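Local coordinates for lipid binding protein (Grifola frondosa, PDB 5H0Q) that binds lipid, probably recognising membrane domains that contain sphingomyelin together with cholesterol, at residues I7-Y18 with D28-R36; V63-T74 with K92-F102. All coordinates share one frame; numbering follows the deposited sequence.

In the fold
The two contacts lie in series along the chain. Contact 1 packs helix 9-13 with its flanking residues onto helix 26-35, its centre about 21 Å from the centre of the chain. Contact 2 is buried, its centre about 8 Å from that of the chain, and joins two strand-loop-strand segments that each run from one β-sheet into the other. The centres of the two contacts are about 15 Å apart, yet they touch: A33 O is 2.6 Å from Y66 OH, and I7 N is 2.8 Å from N96 O, both probable hydrogen bonds. The side-chain amide of N96 also donates to I7 O and M29 O, so the G95-Q98 turn meets both segments of contact 1.

Contact 1. Residues I7-Y18 with D28-R36; sequences IDEQYLRVMEEY and DMAKVALQR
V32 points from helix 28-35 into the side chains of I7-Y18, its two methyls taking different neighbours. CG1 meets I7 CG2 obliquely and faces the sulfur of M15 tip to tip, with M15 SD 3.9 Å from V32 CG1. CG2 lies against the Y18 ring, 3.6 Å from Y18 CE2, and near L12, which runs antiparallel alongside V32. I7 also reaches past V32, its CD1 3.6 Å from A33 CA, and M29 SD packs on the backbone where D8 joins E9. The Y18 ring is sandwiched within its own segment: L12 CD2 sits over the centre of one face and E17 CG over the other. D28 comes obliquely to this ring, its carboxylate plane turned 45° from it, and one water bridges Y18 OH and D28 OD1; D28 OD2 is held separately by K21 and T25 N.

At the other end, I7 CG1 lies over one face of the Y11 ring. The R36 chain, bent at its second torsion, lays NE beside the Y11 hydroxyl, which accepts from R36 NE at 2.8 Å in a bent bond of 134°. The D8 carboxylate caps helix 9-13 by accepting from Y11 N.

The axes of helix 9-13 and helix 28-35 are inclined at 76°, and residues flanking the first helix (I7, M15, Y18) complete the apolar centre. Cohesion is thus mainly apolar, with direction supplied by the R36-Y11 bond.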
loop_
_atom_site.group_PDB
_atom_site.type_symbol
_atom_site.label_atom_id
_atom_site.label_comp_id
_atom_site.label_asym_id
_atom_site.label_seq_id
_atom_site.Cartn_x
_atom_site.Cartn_y
_atom_site.Cartn_z
ATOM N N ILE A 7 -5.728 15.922 -1.323
ATOM C CA ILE A 7 -6.859 16.290 -2.161
ATOM C C ILE A 7 -8.088 16.218 -1.263
ATOM O O ILE A 7 -8.585 15.133 -0.971
ATOM C CB ILE A 7 -6.973 15.381 -3.386
ATOM C CG1 ILE A 7 -5.718 15.572 -4.260
ATOM C CG2 ILE A 7 -8.223 15.693 -4.173
ATOM C CD1 ILE A 7 -5.641 14.621 -5.410
ATOM N N ASP A 8 -8.507 17.380 -0.771
ATOM C CA ASP A 8 -9.615 17.465 0.181
ATOM C C ASP A 8 -10.657 18.451 -0.327
ATOM O O ASP A 8 -10.650 18.830 -1.500
ATOM C CB ASP A 8 -9.101 17.891 1.555
ATOM C CG ASP A 8 -8.254 19.148 1.503
ATOM O OD1 ASP A 8 -8.267 19.876 0.476
ATOM O OD2 ASP A 8 -7.580 19.441 2.515
ATOM N N GLU A 9 -11.600 18.862 0.535
ATOM C CA GLU A 9 -12.671 19.722 0.043
ATOM C C GLU A 9 -12.127 21.012 -0.552
ATOM O O GLU A 9 -12.606 21.476 -1.591
ATOM C CB GLU A 9 -13.674 20.045 1.170
ATOM C CG GLU A 9 -14.744 21.030 0.735
ATOM C CD GLU A 9 -15.776 21.337 1.819
ATOM O OE1 GLU A 9 -15.755 20.638 2.843
ATOM O OE2 GLU A 9 -16.581 22.269 1.609
ATOM N N GLN A 10 -11.137 21.620 0.099
ATOM C CA GLN A 10 -10.636 22.907 -0.373
ATOM C C GLN A 10 -9.971 22.786 -1.740
ATOM O O GLN A 10 -10.058 23.704 -2.562
ATOM C CB GLN A 10 -9.658 23.491 0.643
ATOM C CG GLN A 10 -10.338 24.124 1.825
ATOM C CD GLN A 10 -11.102 25.376 1.440
ATOM O OE1 GLN A 10 -10.586 26.230 0.718
ATOM N NE2 GLN A 10 -12.339 25.486 1.908
ATOM N N TYR A 11 -9.255 21.684 -1.975
ATOM C CA TYR A 11 -8.706 21.396 -3.300
ATOM C C TYR A 11 -9.812 21.353 -4.348
ATOM O O TYR A 11 -9.714 21.979 -5.400
ATOM C CB TYR A 11 -7.956 20.065 -3.235
ATOM C CG TYR A 11 -7.100 19.640 -4.431
ATOM C CD1 TYR A 11 -5.733 19.486 -4.292
ATOM C CD2 TYR A 11 -7.668 19.305 -5.659
ATOM C CE1 TYR A 11 -4.943 19.039 -5.346
ATOM C CE2 TYR A 11 -6.874 18.844 -6.718
ATOM C CZ TYR A 11 -5.533 18.712 -6.538
ATOM O OH TYR A 11 -4.806 18.252 -7.590
ATOM N N LEU A 12 -10.914 20.652 -4.062
ATOM C CA LEU A 12 -11.941 20.541 -5.095
ATOM C C LEU A 12 -12.740 21.819 -5.272
ATOM O O LEU A 12 -13.252 22.062 -6.374
ATOM C CB LEU A 12 -12.891 19.386 -4.803
ATOM C CG LEU A 12 -12.490 18.043 -5.404
ATOM C CD1 LEU A 12 -11.236 17.464 -4.744
ATOM C CD2 LEU A 12 -13.649 17.050 -5.364
ATOM N N ARG A 13 -12.849 22.654 -4.236
ATOM C CA ARG A 13 -13.672 23.858 -4.358
ATOM C C ARG A 13 -13.033 24.920 -5.238
ATOM O O ARG A 13 -13.733 25.845 -5.661
ATOM C CB ARG A 13 -13.974 24.445 -2.979
ATOM C CG ARG A 13 -14.979 23.604 -2.186
ATOM C CD ARG A 13 -16.005 24.440 -1.442
ATOM N NE ARG A 13 -17.092 23.602 -0.925
ATOM C CZ ARG A 13 -18.241 23.394 -1.550
ATOM N NH1 ARG A 13 -18.500 23.987 -2.704
ATOM N NH2 ARG A 13 -19.169 22.622 -0.997
ATOM N N VAL A 14 -11.731 24.816 -5.538
ATOM C CA VAL A 14 -11.124 25.703 -6.533
ATOM C C VAL A 14 -11.152 25.105 -7.934
ATOM O O VAL A 14 -10.685 25.752 -8.887
ATOM C CB VAL A 14 -9.660 26.071 -6.192
ATOM C CG1 VAL A 14 -9.585 26.861 -4.902
ATOM C CG2 VAL A 14 -8.792 24.842 -6.096
ATOM N N MET A 15 -11.669 23.892 -8.095
ATOM C CA MET A 15 -11.782 23.265 -9.397
ATOM C C MET A 15 -13.077 23.680 -10.082
ATOM O O MET A 15 -14.127 23.792 -9.440
ATOM C CB MET A 15 -11.729 21.750 -9.260
ATOM C CG MET A 15 -10.387 21.265 -8.781
ATOM S SD MET A 15 -10.303 19.496 -8.516
ATOM C CE MET A 15 -10.372 18.906 -10.197
ATOM N N GLU A 16 -12.995 23.887 -11.398
ATOM C CA GLU A 16 -14.166 24.302 -12.168
ATOM C C GLU A 16 -15.323 23.333 -11.966
ATOM O O GLU A 16 -16.481 23.744 -11.797
ATOM C CB GLU A 16 -13.816 24.377 -13.650
ATOM C CG GLU A 16 -14.942 24.910 -14.520
ATOM C CD GLU A 16 -14.885 26.412 -14.666
ATOM O OE1 GLU A 16 -13.858 26.910 -15.180
ATOM O OE2 GLU A 16 -15.858 27.092 -14.268
ATOM N N GLU A 17 -15.024 22.036 -11.986
ATOM C CA GLU A 17 -16.072 21.030 -11.957
ATOM C C GLU A 17 -16.823 20.991 -10.634
ATOM O O GLU A 17 -17.961 20.511 -10.611
ATOM C CB GLU A 17 -15.474 19.655 -12.272
ATOM C CG GLU A 17 -16.474 18.508 -12.146
ATOM C CD GLU A 17 -15.921 17.201 -12.677
ATOM O OE1 GLU A 17 -14.760 17.197 -13.132
ATOM O OE2 GLU A 17 -16.645 16.180 -12.641
ATOM N N TYR A 18 -16.240 21.488 -9.536
ATOM C CA TYR A 18 -16.832 21.309 -8.212
ATOM C C TYR A 18 -17.085 22.599 -7.435
ATOM O O TYR A 18 -17.732 22.540 -6.379
ATOM C CB TYR A 18 -15.946 20.400 -7.352
ATOM C CG TYR A 18 -15.718 19.020 -7.941
ATOM C CD1 TYR A 18 -16.702 18.041 -7.851
ATOM C CD2 TYR A 18 -14.515 18.686 -8.555
ATOM C CE1 TYR A 18 -16.497 16.775 -8.368
ATOM C CE2 TYR A 18 -14.309 17.416 -9.088
ATOM C CZ TYR A 18 -15.306 16.467 -8.973
ATOM O OH TYR A 18 -15.129 15.210 -9.487
ATOM N N ASP A 28 -16.409 12.249 -4.821
ATOM C CA ASP A 28 -15.801 13.304 -5.642
ATOM C C ASP A 28 -14.306 13.413 -5.355
ATOM O O ASP A 28 -13.475 13.498 -6.274
ATOM C CB ASP A 28 -16.474 14.651 -5.357
ATOM C CG ASP A 28 -17.936 14.703 -5.765
ATOM O OD1 ASP A 28 -18.355 13.996 -6.714
ATOM O OD2 ASP A 28 -18.704 15.485 -5.120
ATOM N N MET A 29 -13.933 13.426 -4.074
ATOM C CA MET A 29 -12.522 13.598 -3.756
ATOM C C MET A 29 -11.715 12.378 -4.172
ATOM O O MET A 29 -10.562 12.506 -4.605
ATOM C CB MET A 29 -12.366 13.882 -2.264
ATOM C CG MET A 29 -13.060 15.158 -1.867
ATOM S SD MET A 29 -12.787 15.584 -0.144
ATOM C CE MET A 29 -13.821 14.422 0.659
ATOM N N ALA A 30 -12.317 11.196 -4.084
ATOM C CA ALA A 30 -11.646 9.978 -4.517
ATOM C C ALA A 30 -11.440 9.974 -6.023
ATOM O O ALA A 30 -10.376 9.566 -6.519
ATOM C CB ALA A 30 -12.466 8.768 -4.065
ATOM N N LYS A 31 -12.433 10.456 -6.773
ATOM C CA LYS A 31 -12.316 10.491 -8.228
ATOM C C LYS A 31 -11.169 11.391 -8.648
ATOM O O LYS A 31 -10.361 11.025 -9.505
ATOM C CB LYS A 31 -13.621 10.977 -8.851
ATOM C CG LYS A 31 -13.557 11.141 -10.372
ATOM C CD LYS A 31 -14.872 11.659 -10.927
ATOM C CE LYS A 31 -14.737 12.047 -12.394
ATOM N NZ LYS A 31 -16.011 12.558 -12.971
ATOM N N VAL A 32 -11.060 12.563 -8.030
ATOM C CA VAL A 32 -9.979 13.478 -8.373
ATOM C C VAL A 32 -8.633 12.865 -8.016
ATOM O O VAL A 32 -7.688 12.899 -8.810
ATOM C CB VAL A 32 -10.214 14.833 -7.681
ATOM C CG1 VAL A 32 -9.067 15.796 -7.967
ATOM C CG2 VAL A 32 -11.481 15.434 -8.205
ATOM N N ALA A 33 -8.528 12.243 -6.848
ATOM C CA ALA A 33 -7.256 11.621 -6.475
ATOM C C ALA A 33 -6.853 10.553 -7.481
ATOM O O ALA A 33 -5.689 10.467 -7.882
ATOM C CB ALA A 33 -7.338 11.023 -5.068
ATOM N N LEU A 34 -7.796 9.716 -7.891
ATOM C CA LEU A 34 -7.458 8.698 -8.876
ATOM C C LEU A 34 -7.044 9.342 -10.191
ATOM O O LEU A 34 -6.153 8.829 -10.891
ATOM C CB LEU A 34 -8.642 7.743 -9.040
ATOM C CG LEU A 34 -8.409 6.368 -9.660
ATOM C CD1 LEU A 34 -7.354 5.616 -8.895
ATOM C CD2 LEU A 34 -9.708 5.570 -9.687
ATOM N N GLN A 35 -7.617 10.507 -10.513
ATOM C CA GLN A 35 -7.212 11.207 -11.733
ATOM C C GLN A 35 -5.805 11.787 -11.617
ATOM O O GLN A 35 -5.090 11.874 -12.625
ATOM C CB GLN A 35 -8.192 12.334 -12.067
ATOM C CG GLN A 35 -9.567 11.865 -12.486
ATOM C CD GLN A 35 -10.568 13.001 -12.642
ATOM O OE1 GLN A 35 -10.459 14.049 -12.000
ATOM N NE2 GLN A 35 -11.558 12.792 -13.502
ATOM N N ARG A 36 -5.404 12.216 -10.423
ATOM C CA ARG A 36 -4.098 12.820 -10.179
ATOM C C ARG A 36 -3.023 11.796 -9.829
ATOM O O ARG A 36 -1.913 12.188 -9.441
ATOM C CB ARG A 36 -4.193 13.852 -9.056
ATOM C CG ARG A 36 -5.120 15.041 -9.349
ATOM C CD ARG A 36 -4.373 16.159 -10.075
ATOM N NE ARG A 36 -5.259 17.312 -10.239
ATOM C CZ ARG A 36 -6.200 17.397 -11.167
ATOM N NH1 ARG A 36 -6.364 16.407 -12.033
ATOM N NH2 ARG A 36 -6.970 18.474 -11.225
HETATM O O HOH W 1 -17.211 13.284 -8.949
#

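Contact 2. Residues V63-T74 with K92-F102; sequences VRVYNATGGPIT and KRIGNGQWTVF
W99 and Y66, a non-hydrogen-bonded antiparallel pair, meet obliquely on the side of the sheet that also carries R64. Y66 CB stands over the six-membered ring of W99, 3.6 Å from its centroid and 9° off the normal, a CH-pi contact. The phenol ring then leans across the indole, its plane 38° from it, and brings Y66 CD1 to 3.3 Å from W99 CE2. R64 lies alongside with its CD 3.4 Å from W99 CZ3, while its guanidinium reaches E197 and Q48. Besides A33, a water lies within hydrogen-bonding distance of Y66 OH, and of G97 O.

N96, in the type II turn G95-Q98, extends with CG anti to the backbone N (chi1 -177°). N96 OD1 accepts from G70 N at 2.8 Å, the donor sitting above the side-chain carbonyl plane and not on a lone pair. N67 braces its own turn: OD1 accepts from T69 N, closing an Asx turn, and from T69 OG1, while ND2 donates to G71 O. ND2 also crosses to I94 O, which accepts from I73 N on its opposite face.

Between the ladders, these amides thus add to the backbone bonds N67 N to Q98 O and G97 N to N67 O; N96 ND2 turns instead to contact 1.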
loop_
_atom_site.group_PDB
_atom_site.type_symbol
_atom_site.label_atom_id
_atom_site.label_comp_id
_atom_site.label_asym_id
_atom_site.label_seq_id
_atom_site.Cartn_x
_atom_site.Cartn_y
_atom_site.Cartn_z
ATOM N N VAL A 63 8.020 -0.669 -1.799
ATOM C CA VAL A 63 6.567 -0.527 -1.782
ATOM C C VAL A 63 6.189 0.926 -1.951
ATOM O O VAL A 63 6.665 1.780 -1.195
ATOM C CB VAL A 63 5.955 -1.055 -0.479
ATOM C CG1 VAL A 63 4.439 -0.872 -0.520
ATOM C CG2 VAL A 63 6.309 -2.509 -0.271
ATOM N N ARG A 64 5.331 1.214 -2.933
ATOM C CA ARG A 64 4.687 2.521 -3.022
ATOM C C ARG A 64 3.191 2.330 -2.790
ATOM O O ARG A 64 2.591 1.382 -3.300
ATOM C CB ARG A 64 4.958 3.208 -4.352
ATOM C CG ARG A 64 4.420 2.553 -5.617
ATOM C CD ARG A 64 4.726 3.446 -6.838
ATOM N NE ARG A 64 4.096 2.950 -8.056
ATOM C CZ ARG A 64 4.669 2.197 -8.982
ATOM N NH1 ARG A 64 5.951 1.854 -8.895
ATOM N NH2 ARG A 64 3.945 1.796 -10.017
ATOM N N VAL A 65 2.585 3.267 -2.069
ATOM C CA VAL A 65 1.176 3.198 -1.665
ATOM C C VAL A 65 0.518 4.501 -2.071
ATOM O O VAL A 65 0.996 5.565 -1.671
ATOM C CB VAL A 65 1.050 3.016 -0.144
ATOM C CG1 VAL A 65 -0.415 2.987 0.256
ATOM C CG2 VAL A 65 1.810 1.804 0.317
ATOM N N TYR A 66 -0.602 4.432 -2.812
ATOM C CA TYR A 66 -1.350 5.616 -3.213
ATOM C C TYR A 66 -2.736 5.544 -2.589
ATOM O O TYR A 66 -3.460 4.566 -2.801
ATOM C CB TYR A 66 -1.488 5.757 -4.736
ATOM C CG TYR A 66 -2.064 7.073 -5.164
ATOM C CD1 TYR A 66 -1.432 8.259 -4.835
ATOM C CD2 TYR A 66 -3.257 7.139 -5.885
ATOM C CE1 TYR A 66 -1.940 9.479 -5.252
ATOM C CE2 TYR A 66 -3.767 8.351 -6.295
ATOM C CZ TYR A 66 -3.118 9.506 -5.963
ATOM O OH TYR A 66 -3.586 10.716 -6.374
ATOM N N ASN A 67 -3.112 6.592 -1.865
ATOM C CA ASN A 67 -4.439 6.689 -1.248
ATOM C C ASN A 67 -5.334 7.545 -2.124
ATOM O O ASN A 67 -5.152 8.762 -2.204
ATOM C CB ASN A 67 -4.337 7.270 0.155
ATOM C CG ASN A 67 -5.710 7.485 0.788
ATOM O OD1 ASN A 67 -6.696 6.951 0.304
ATOM N ND2 ASN A 67 -5.767 8.306 1.816
ATOM N N ALA A 68 -6.300 6.901 -2.789
ATOM C CA ALA A 68 -7.337 7.569 -3.568
ATOM C C ALA A 68 -8.726 7.254 -3.014
ATOM O O ALA A 68 -9.679 7.175 -3.782
ATOM C CB ALA A 68 -7.251 7.163 -5.040
ATOM N N THR A 69 -8.845 7.049 -1.695
ATOM C CA THR A 69 -10.143 6.710 -1.105
ATOM C C THR A 69 -11.030 7.906 -0.829
ATOM O O THR A 69 -12.175 7.708 -0.396
ATOM C CB THR A 69 -9.971 5.977 0.207
ATOM O OG1 THR A 69 -9.385 6.851 1.173
ATOM C CG2 THR A 69 -9.187 4.709 0.038
ATOM N N GLY A 70 -10.549 9.106 -1.034
ATOM C CA GLY A 70 -11.304 10.302 -0.799
ATOM C C GLY A 70 -11.182 10.848 0.607
ATOM O O GLY A 70 -11.792 11.882 0.910
ATOM N N GLY A 71 -10.455 10.173 1.478
ATOM C CA GLY A 71 -10.169 10.669 2.806
ATOM C C GLY A 71 -8.865 10.081 3.294
ATOM O O GLY A 71 -8.239 9.247 2.609
ATOM N N PRO A 72 -8.407 10.515 4.464
ATOM C CA PRO A 72 -7.100 10.055 4.954
ATOM C C PRO A 72 -7.146 8.635 5.473
ATOM O O PRO A 72 -8.162 8.170 6.008
ATOM C CB PRO A 72 -6.790 11.034 6.087
ATOM C CG PRO A 72 -8.143 11.454 6.587
ATOM C CD PRO A 72 -9.013 11.511 5.371
ATOM N N ILE A 73 -6.014 7.951 5.367
ATOM C CA ILE A 73 -5.870 6.625 5.958
ATOM C C ILE A 73 -4.737 6.685 6.968
ATOM O O ILE A 73 -3.814 7.491 6.825
ATOM C CB ILE A 73 -5.635 5.526 4.896
ATOM C CG1 ILE A 73 -4.328 5.754 4.132
ATOM C CG2 ILE A 73 -6.835 5.458 3.945
ATOM C CD1 ILE A 73 -4.052 4.746 3.027
ATOM N N THR A 74 -4.838 5.865 8.014
ATOM C CA THR A 74 -3.887 5.844 9.117
ATOM C C THR A 74 -3.326 4.439 9.275
ATOM O O THR A 74 -4.084 3.466 9.296
ATOM C CB THR A 74 -4.562 6.311 10.410
ATOM O OG1 THR A 74 -4.997 7.663 10.233
ATOM C CG2 THR A 74 -3.607 6.242 11.596
ATOM N N LYS A 92 2.504 7.633 9.375
ATOM C CA LYS A 92 1.321 7.186 10.098
ATOM C C LYS A 92 0.028 7.596 9.404
ATOM O O LYS A 92 -1.007 6.952 9.604
ATOM C CB LYS A 92 1.339 7.746 11.522
ATOM C CG LYS A 92 1.465 6.687 12.610
ATOM C CD LYS A 92 0.149 5.956 12.837
ATOM C CE LYS A 92 -0.529 6.399 14.131
ATOM N NZ LYS A 92 -0.793 7.866 14.172
ATOM N N ARG A 93 0.052 8.668 8.620
ATOM C CA ARG A 93 -1.158 9.228 8.031
ATOM C C ARG A 93 -0.871 9.589 6.587
ATOM O O ARG A 93 0.052 10.366 6.313
ATOM C CB ARG A 93 -1.621 10.474 8.790
ATOM C CG ARG A 93 -2.917 11.088 8.245
ATOM C CD ARG A 93 -3.133 12.478 8.782
ATOM N NE ARG A 93 -4.394 13.091 8.326
ATOM C CZ ARG A 93 -4.543 13.746 7.178
ATOM N NH1 ARG A 93 -3.521 13.853 6.341
ATOM N NH2 ARG A 93 -5.714 14.280 6.852
ATOM N N ILE A 94 -1.663 9.044 5.672
ATOM C CA ILE A 94 -1.532 9.313 4.249
ATOM C C ILE A 94 -2.812 10.003 3.784
ATOM O O ILE A 94 -3.899 9.411 3.853
ATOM C CB ILE A 94 -1.288 8.028 3.444
ATOM C CG1 ILE A 94 -0.121 7.211 4.037
ATOM C CG2 ILE A 94 -1.052 8.403 1.988
ATOM C CD1 ILE A 94 -0.012 5.859 3.477
ATOM N N GLY A 95 -2.705 11.247 3.339
ATOM C CA GLY A 95 -3.881 11.931 2.844
ATOM C C GLY A 95 -4.351 11.374 1.516
ATOM O O GLY A 95 -3.610 10.716 0.775
ATOM N N ASN A 96 -5.619 11.655 1.197
ATOM C CA ASN A 96 -6.114 11.359 -0.125
ATOM C C ASN A 96 -5.229 12.106 -1.116
ATOM O O ASN A 96 -4.909 13.274 -0.894
ATOM C CB ASN A 96 -7.567 11.817 -0.216
ATOM C CG ASN A 96 -8.208 11.497 -1.524
ATOM O OD1 ASN A 96 -8.219 10.356 -1.961
ATOM N ND2 ASN A 96 -8.765 12.506 -2.159
ATOM N N GLY A 97 -4.845 11.441 -2.206
ATOM C CA GLY A 97 -3.946 12.036 -3.181
ATOM C C GLY A 97 -2.480 11.963 -2.828
ATOM O O GLY A 97 -1.656 12.499 -3.582
ATOM N N GLN A 98 -2.122 11.330 -1.724
ATOM C CA GLN A 98 -0.737 11.213 -1.312
ATOM C C GLN A 98 -0.228 9.788 -1.466
ATOM O O GLN A 98 -0.989 8.818 -1.453
ATOM C CB GLN A 98 -0.542 11.694 0.125
ATOM C CG GLN A 98 -0.859 13.168 0.241
ATOM C CD GLN A 98 -0.503 13.743 1.573
ATOM O OE1 GLN A 98 -0.864 13.195 2.596
ATOM N NE2 GLN A 98 0.254 14.838 1.574
ATOM N N TRP A 99 1.087 9.697 -1.668
ATOM C CA TRP A 99 1.856 8.456 -1.701
ATOM C C TRP A 99 2.728 8.324 -0.459
ATOM O O TRP A 99 3.207 9.325 0.089
ATOM C CB TRP A 99 2.839 8.427 -2.893
ATOM C CG TRP A 99 2.275 8.488 -4.265
ATOM C CD1 TRP A 99 1.908 9.595 -4.955
ATOM C CD2 TRP A 99 2.036 7.371 -5.123
ATOM N NE1 TRP A 99 1.455 9.240 -6.206
ATOM C CE2 TRP A 99 1.519 7.876 -6.326
ATOM C CE3 TRP A 99 2.205 5.985 -4.980
ATOM C CZ2 TRP A 99 1.181 7.052 -7.393
ATOM C CZ3 TRP A 99 1.865 5.168 -6.035
ATOM C CH2 TRP A 99 1.355 5.707 -7.222
ATOM N N THR A 100 2.993 7.079 -0.048
ATOM C CA THR A 100 4.164 6.816 0.762
ATOM C C THR A 100 4.973 5.684 0.134
ATOM O O THR A 100 4.481 4.921 -0.701
ATOM C CB THR A 100 3.798 6.512 2.203
ATOM O OG1 THR A 100 4.979 6.578 2.999
ATOM C CG2 THR A 100 3.136 5.149 2.351
ATOM N N VAL A 101 6.246 5.617 0.514
ATOM C CA VAL A 101 7.181 4.635 -0.020
ATOM C C VAL A 101 7.995 4.082 1.133
ATOM O O VAL A 101 8.451 4.832 2.001
ATOM C CB VAL A 101 8.115 5.253 -1.081
ATOM C CG1 VAL A 101 9.122 4.217 -1.575
ATOM C CG2 VAL A 101 7.286 5.798 -2.232
ATOM N N PHE A 102 8.216 2.775 1.122
ATOM C CA PHE A 102 9.102 2.178 2.104
ATOM C C PHE A 102 9.695 0.903 1.531
ATOM O O PHE A 102 9.221 0.368 0.526
ATOM C CB PHE A 102 8.361 1.893 3.421
ATOM C CG PHE A 102 7.232 0.885 3.300
ATOM C CD1 PHE A 102 7.475 -0.470 3.437
ATOM C CD2 PHE A 102 5.934 1.297 3.077
ATOM C CE1 PHE A 102 6.446 -1.397 3.321
ATOM C CE2 PHE A 102 4.900 0.382 2.986
ATOM C CZ PHE A 102 5.164 -0.968 3.105
HETATM O O HOH W 2 -1.728 12.944 -6.257
#